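Side-chain contacts in putative O-GlcNAcase nagJ (Clostridium perfringens, PDB 6PV5), which probably hydrolyses glycosidic bonds of terminal N-acetylhexosamines as a family 84 glycoside hydrolase, the catalytic domain forming part of this fragment of a longer protein: residues A[207-212]-A[247-252]; A[186-191]-A[398-403]. All blocks are in the same frame, centred on the assembly; numbering follows the deposited sequence.

Contact 1: A[207-212]-A[247-252]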
loop_
_atom_site.group_PDB
_atom_site.type_symbol
_atom_site.label_atom_id
_atom_site.label_comp_id
_atom_site.label_asym_id
_atom_site.label_seq_id
_atom_site.Cartn_x
_atom_site.Cartn_y
_atom_site.Cartn_z
ATOM N N ASP A 207 5.334 -4.129 12.982
ATOM C CA ASP A 207 4.321 -4.977 12.379
ATOM C C ASP A 207 4.187 -4.607 10.900
ATOM O O ASP A 207 4.160 -5.472 10.042
ATOM C CB ASP A 207 3.009 -4.851 13.158
ATOM C CG ASP A 207 1.878 -5.599 12.490
ATOM O OD1 ASP A 207 1.954 -6.835 12.427
ATOM O OD2 ASP A 207 0.956 -4.928 11.998
ATOM N N GLN A 208 4.149 -3.307 10.590
ATOM C CA GLN A 208 4.058 -2.888 9.191
ATOM C C GLN A 208 5.258 -3.391 8.373
ATOM O O GLN A 208 5.093 -3.982 7.299
ATOM C CB GLN A 208 3.874 -1.372 9.099
ATOM C CG GLN A 208 2.479 -0.932 9.511
ATOM C CD GLN A 208 1.457 -0.944 8.397
ATOM O OE1 GLN A 208 1.793 -0.944 7.205
ATOM N NE2 GLN A 208 0.186 -0.956 8.785
ATOM N N ILE A 209 6.475 -3.183 8.889
ATOM C CA ILE A 209 7.675 -3.582 8.162
ATOM C C ILE A 209 7.641 -5.063 7.795
ATOM O O ILE A 209 7.984 -5.425 6.670
ATOM C CB ILE A 209 8.953 -3.198 8.928
ATOM C CG1 ILE A 209 9.157 -1.682 8.928
ATOM C CG2 ILE A 209 10.162 -3.926 8.344
ATOM C CD1 ILE A 209 10.070 -1.194 10.027
ATOM N N LYS A 210 7.207 -5.921 8.726
ATOM C CA LYS A 210 7.160 -7.350 8.453
ATOM C C LYS A 210 6.175 -7.639 7.324
ATOM O O LYS A 210 6.397 -8.548 6.522
ATOM C CB LYS A 210 6.753 -8.149 9.699
ATOM N N MET A 211 5.065 -6.885 7.293
ATOM C CA MET A 211 4.052 -7.092 6.271
ATOM C C MET A 211 4.626 -6.708 4.902
ATOM O O MET A 211 4.327 -7.355 3.898
ATOM C CB MET A 211 2.787 -6.270 6.568
ATOM C CG MET A 211 1.696 -6.518 5.553
ATOM S SD MET A 211 0.226 -5.468 5.796
ATOM C CE MET A 211 0.782 -3.903 5.130
ATOM N N TYR A 212 5.457 -5.661 4.860
ATOM C CA TYR A 212 6.042 -5.214 3.600
ATOM C C TYR A 212 6.908 -6.295 2.952
ATOM O O TYR A 212 6.777 -6.557 1.754
ATOM C CB TYR A 212 6.847 -3.936 3.804
ATOM C CG TYR A 212 6.074 -2.817 4.448
ATOM C CD1 TYR A 212 4.685 -2.777 4.411
ATOM C CD2 TYR A 212 6.735 -1.774 5.077
ATOM C CE1 TYR A 212 3.976 -1.745 5.010
ATOM C CE2 TYR A 212 6.032 -0.739 5.675
ATOM C CZ TYR A 212 4.645 -0.721 5.638
ATOM O OH TYR A 212 3.951 0.302 6.233
ATOM N N LYS A 247 17.187 1.433 16.002
ATOM C CA LYS A 247 17.982 0.306 15.524
ATOM C C LYS A 247 17.085 -0.896 15.263
ATOM O O LYS A 247 17.273 -1.653 14.302
ATOM C CB LYS A 247 19.062 -0.089 16.544
ATOM N N GLU A 248 16.116 -1.077 16.159
ATOM C CA GLU A 248 15.168 -2.166 16.022
ATOM C C GLU A 248 14.390 -1.996 14.708
ATOM O O GLU A 248 14.268 -2.941 13.928
ATOM C CB GLU A 248 14.320 -2.247 17.292
ATOM C CG GLU A 248 13.404 -3.453 17.315
ATOM C CD GLU A 248 12.565 -3.611 18.571
ATOM O OE1 GLU A 248 12.170 -2.572 19.168
ATOM O OE2 GLU A 248 12.301 -4.780 18.948
ATOM N N LEU A 249 13.927 -0.772 14.432
ATOM C CA LEU A 249 13.285 -0.474 13.153
ATOM C C LEU A 249 14.220 -0.846 12.000
ATOM O O LEU A 249 13.850 -1.658 11.142
ATOM C CB LEU A 249 12.892 1.007 13.094
ATOM C CG LEU A 249 11.663 1.409 13.911
ATOM C CD1 LEU A 249 11.397 2.905 13.818
ATOM C CD2 LEU A 249 10.431 0.633 13.479
ATOM N N ILE A 250 15.451 -0.302 12.034
ATOM C CA ILE A 250 16.398 -0.486 10.938
ATOM C C ILE A 250 16.731 -1.965 10.783
ATOM O O ILE A 250 16.641 -2.518 9.680
ATOM C CB ILE A 250 17.633 0.419 11.119
ATOM C CG1 ILE A 250 17.211 1.885 11.226
ATOM C CG2 ILE A 250 18.639 0.212 9.997
ATOM C CD1 ILE A 250 18.222 2.784 11.923
ATOM N N LYS A 251 17.011 -2.636 11.910
ATOM C CA LYS A 251 17.343 -4.053 11.866
ATOM C C LYS A 251 16.162 -4.859 11.322
ATOM O O LYS A 251 16.336 -5.732 10.464
ATOM C CB LYS A 251 17.864 -4.577 13.213
ATOM N N THR A 252 14.951 -4.558 11.805
ATOM C CA THR A 252 13.796 -5.307 11.326
ATOM C C THR A 252 13.606 -5.066 9.830
ATOM O O THR A 252 13.243 -5.983 9.091
ATOM C CB THR A 252 12.523 -4.991 12.125
ATOM O OG1 THR A 252 12.807 -5.205 13.505
ATOM C CG2 THR A 252 11.321 -5.816 11.718
#

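Contact 2: A[186-191]-A[398-403]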
loop_
_atom_site.group_PDB
_atom_site.type_symbol
_atom_site.label_atom_id
_atom_site.label_comp_id
_atom_site.label_asym_id
_atom_site.label_seq_id
_atom_site.Cartn_x
_atom_site.Cartn_y
_atom_site.Cartn_z
ATOM N N PHE A 186 7.754 -1.791 -10.548
ATOM C CA PHE A 186 8.375 -0.578 -10.040
ATOM C C PHE A 186 9.544 -0.984 -9.160
ATOM O O PHE A 186 9.423 -1.952 -8.415
ATOM C CB PHE A 186 7.402 0.278 -9.221
ATOM C CG PHE A 186 6.204 0.817 -9.967
ATOM C CD1 PHE A 186 6.207 2.101 -10.483
ATOM C CD2 PHE A 186 5.070 0.044 -10.147
ATOM C CE1 PHE A 186 5.106 2.591 -11.175
ATOM C CE2 PHE A 186 3.970 0.537 -10.835
ATOM C CZ PHE A 186 3.987 1.816 -11.342
ATOM N N LYS A 187 10.644 -0.229 -9.249
ATOM C CA LYS A 187 11.880 -0.612 -8.587
ATOM C C LYS A 187 11.815 -0.194 -7.126
ATOM O O LYS A 187 12.560 -0.717 -6.296
ATOM C CB LYS A 187 13.104 0.034 -9.246
ATOM C CG LYS A 187 13.192 1.543 -9.078
ATOM C CD LYS A 187 14.439 2.170 -9.683
ATOM C CE LYS A 187 14.494 3.654 -9.382
ATOM N NZ LYS A 187 15.813 4.256 -9.701
ATOM N N MET A 188 10.974 0.811 -6.849
ATOM C CA MET A 188 10.696 1.191 -5.476
ATOM C C MET A 188 9.192 1.089 -5.216
ATOM O O MET A 188 8.386 1.716 -5.912
ATOM C CB MET A 188 11.195 2.592 -5.141
ATOM C CG MET A 188 11.337 2.763 -3.650
ATOM S SD MET A 188 11.390 4.459 -3.075
ATOM C CE MET A 188 12.212 4.191 -1.506
ATOM N N ARG A 189 8.856 0.252 -4.226
ATOM C CA ARG A 189 7.495 -0.034 -3.791
ATOM C C ARG A 189 7.438 0.203 -2.285
ATOM O O ARG A 189 7.905 -0.631 -1.526
ATOM C CB ARG A 189 7.126 -1.479 -4.132
ATOM C CG ARG A 189 7.265 -1.813 -5.608
ATOM C CD ARG A 189 7.278 -3.299 -5.937
ATOM N NE ARG A 189 8.176 -4.036 -5.048
ATOM C CZ ARG A 189 9.501 -4.117 -5.188
ATOM N NH1 ARG A 189 10.114 -3.491 -6.186
ATOM N NH2 ARG A 189 10.207 -4.827 -4.321
ATOM N N ALA A 190 6.935 1.376 -1.873
ATOM C CA ALA A 190 7.167 1.857 -0.523
ATOM C C ALA A 190 5.842 2.198 0.157
ATOM O O ALA A 190 4.798 2.363 -0.483
ATOM C CB ALA A 190 8.028 3.096 -0.578
ATOM N N VAL A 191 5.930 2.349 1.477
ATOM C CA VAL A 191 4.923 3.021 2.272
ATOM C C VAL A 191 5.639 4.174 2.951
ATOM O O VAL A 191 6.752 3.984 3.428
ATOM C CB VAL A 191 4.292 2.038 3.282
ATOM C CG1 VAL A 191 3.308 2.701 4.238
ATOM C CG2 VAL A 191 3.650 0.857 2.579
ATOM N N LYS A 398 12.289 9.402 -14.879
ATOM C CA LYS A 398 11.166 8.685 -14.307
ATOM C C LYS A 398 10.847 9.218 -12.906
ATOM O O LYS A 398 11.719 9.381 -12.061
ATOM C CB LYS A 398 11.454 7.190 -14.295
ATOM C CG LYS A 398 11.306 6.516 -15.645
ATOM C CD LYS A 398 11.380 5.017 -15.497
ATOM C CE LYS A 398 11.144 4.255 -16.778
ATOM N NZ LYS A 398 10.641 2.894 -16.481
ATOM N N MET A 399 9.570 9.525 -12.689
ATOM C CA MET A 399 9.147 10.137 -11.438
ATOM C C MET A 399 8.830 9.031 -10.426
ATOM O O MET A 399 8.724 7.864 -10.804
ATOM C CB MET A 399 7.905 10.990 -11.708
ATOM C CG MET A 399 8.207 12.170 -12.630
ATOM S SD MET A 399 9.488 13.301 -12.014
ATOM C CE MET A 399 8.689 14.125 -10.637
ATOM N N MET A 400 8.656 9.407 -9.154
ATOM C CA MET A 400 8.099 8.497 -8.154
ATOM C C MET A 400 6.723 9.003 -7.694
ATOM O O MET A 400 6.560 10.175 -7.386
ATOM C CB MET A 400 9.056 8.395 -6.958
ATOM C CG MET A 400 10.380 7.770 -7.360
ATOM S SD MET A 400 11.235 6.820 -6.078
ATOM C CE MET A 400 12.200 5.703 -7.097
ATOM N N LEU A 401 5.718 8.127 -7.674
ATOM C CA LEU A 401 4.378 8.587 -7.340
ATOM C C LEU A 401 4.116 8.431 -5.835
ATOM O O LEU A 401 4.132 7.322 -5.314
ATOM C CB LEU A 401 3.357 7.822 -8.186
ATOM C CG LEU A 401 1.884 8.119 -7.862
ATOM C CD1 LEU A 401 1.508 9.594 -8.093
ATOM C CD2 LEU A 401 0.961 7.195 -8.653
ATOM N N TRP A 402 3.929 9.556 -5.144
ATOM C CA TRP A 402 3.477 9.566 -3.772
ATOM C C TRP A 402 1.945 9.516 -3.805
ATOM O O TRP A 402 1.283 10.467 -4.215
ATOM C CB TRP A 402 4.009 10.828 -3.099
ATOM C CG TRP A 402 3.497 11.081 -1.715
ATOM C CD1 TRP A 402 2.191 11.144 -1.315
ATOM C CD2 TRP A 402 4.286 11.373 -0.548
ATOM N NE1 TRP A 402 2.114 11.440 0.019
ATOM C CE2 TRP A 402 3.380 11.591 0.519
ATOM C CE3 TRP A 402 5.663 11.466 -0.300
ATOM C CZ2 TRP A 402 3.805 11.896 1.814
ATOM C CZ3 TRP A 402 6.078 11.792 0.976
ATOM C CH2 TRP A 402 5.162 12.006 2.012
ATOM N N TRP A 403 1.395 8.355 -3.464
ATOM C CA TRP A 403 -0.028 8.144 -3.677
ATOM C C TRP A 403 -0.802 8.344 -2.378
ATOM O O TRP A 403 -0.643 7.565 -1.435
ATOM C CB TRP A 403 -0.273 6.770 -4.291
ATOM C CG TRP A 403 -1.707 6.606 -4.663
ATOM C CD1 TRP A 403 -2.563 5.642 -4.214
ATOM C CD2 TRP A 403 -2.473 7.475 -5.514
ATOM N NE1 TRP A 403 -3.800 5.834 -4.762
ATOM C CE2 TRP A 403 -3.784 6.963 -5.539
ATOM C CE3 TRP A 403 -2.180 8.641 -6.234
ATOM C CZ2 TRP A 403 -4.808 7.573 -6.263
ATOM C CZ3 TRP A 403 -3.187 9.233 -6.967
ATOM C CH2 TRP A 403 -4.483 8.712 -6.961
#

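Contact 1: A[207-212]-A[247-252]
Ile209 reaches from helix 202-214 to two places on helix 243-255, and each of its branches has a separate target. Its CD1 meets Leu249 CD2 at 3.9 Å, the two side chains crossing at about a right angle. Its CG2, set anti to the backbone N while CG1 lies beside that N (chi1 -70°), goes instead to the last turn of 247-252: it lies 3.8 Å from Thr252 O and 4.0 Å from Thr252 CG2. Tyr220 and Tyr222 of strand 219-222 touch Ile209 and Leu249 respectively, which places this buried part where two neighbouring helices of the (beta/alpha)8 barrel lie against the strand between them. The Thr252 side packs just as closely but is only partly buried. Thr252 keeps its methyl on the contact because its hydroxyl turns back on its own helix: OG1 donates to Glu248 O at 2.7 Å, from above the carbonyl plane, while Thr252 N reaches the same oxygen from the opposite face. Glu248, exposed to solvent, sends OE1 to Gln202 in a weak hydrogen bond. No hydrogen bond joins the two segments, whose nearest CA atoms, those of Ile209 and Thr252, are 7.1 Å apart. Ile209 methyls resting on Leu249, on Thr252 CG2 and on the Thr252 carbonyl imply that van der Waals packing, rather than polar pairing, is the main attraction here.

Contact 2: A[186-191]-A[398-403]
Met400 brings the end of its side chain against Met188 and Lys187 in the eight-stranded parallel barrel of the (beta/alpha)8 catalytic domain. Strand 431-436 lies between strands 188-192 and 399-403 in the sheet, so the contact joins next-but-one strands, first and seventh; accordingly, the nearest CA atoms, of Met188 and Met400, are 8.2 Å apart, and side chains alone make the contact. The apolar part centres on one methyl group. Met400 CE lies 3.8 Å from Met188 CB and equally 3.8 Å from Lys187 CE, so a single carbon meets the root of one side chain and the far hydrocarbon of another. Both pairs of chains cross at about a right angle. The sulfurs also meet, Met188 SD and Met400 SD lying 3.8 Å apart; Met188 brings its sulfur there with CG anti to the backbone N (chi1 -160°) and an extended chain beyond. Ala219 touches Met188, and Met371 touches Met400. Polar interactions lie around this hydrophobic meeting. Lys187 is exposed, and its NZ forms a salt bridge with Glu369, a residue that the Met400 side chain also touches; the lysine thus packs its CE on the methionine while its charge is paired beyond. Within 186-191, Arg189 folds back on the residues before the strand and also forms a salt bridge with Glu130. Arg189 NH1 donates to Phe186 O at 2.8 Å with an N-H...O angle of 152°, the donor in the carbonyl plane and the oxygen only 2° out of the guanidinium plane.

How the contacts relate
Both contacts belong to the (beta/alpha)8 barrel of the catalytic domain, but at different layers: contact 1 joins two helices of its outer ring, contact 2 two strands of its inner wall. Contact 1 is nested in the chain loop that contact 2 closes, and helix 202-214 is the next helix or strand in the chain after strand 188-192. Their centres are 19 Å apart, yet the elements touch where Tyr212 OH packs 3.2 Å from Val191 CG1. Both are largely buried, with a more open margin at Thr252 in one and Lys187 in the other. Branched aliphatic side chains serve between helices; flexible thioethers and a lysine chain bridge the wider strand spacing.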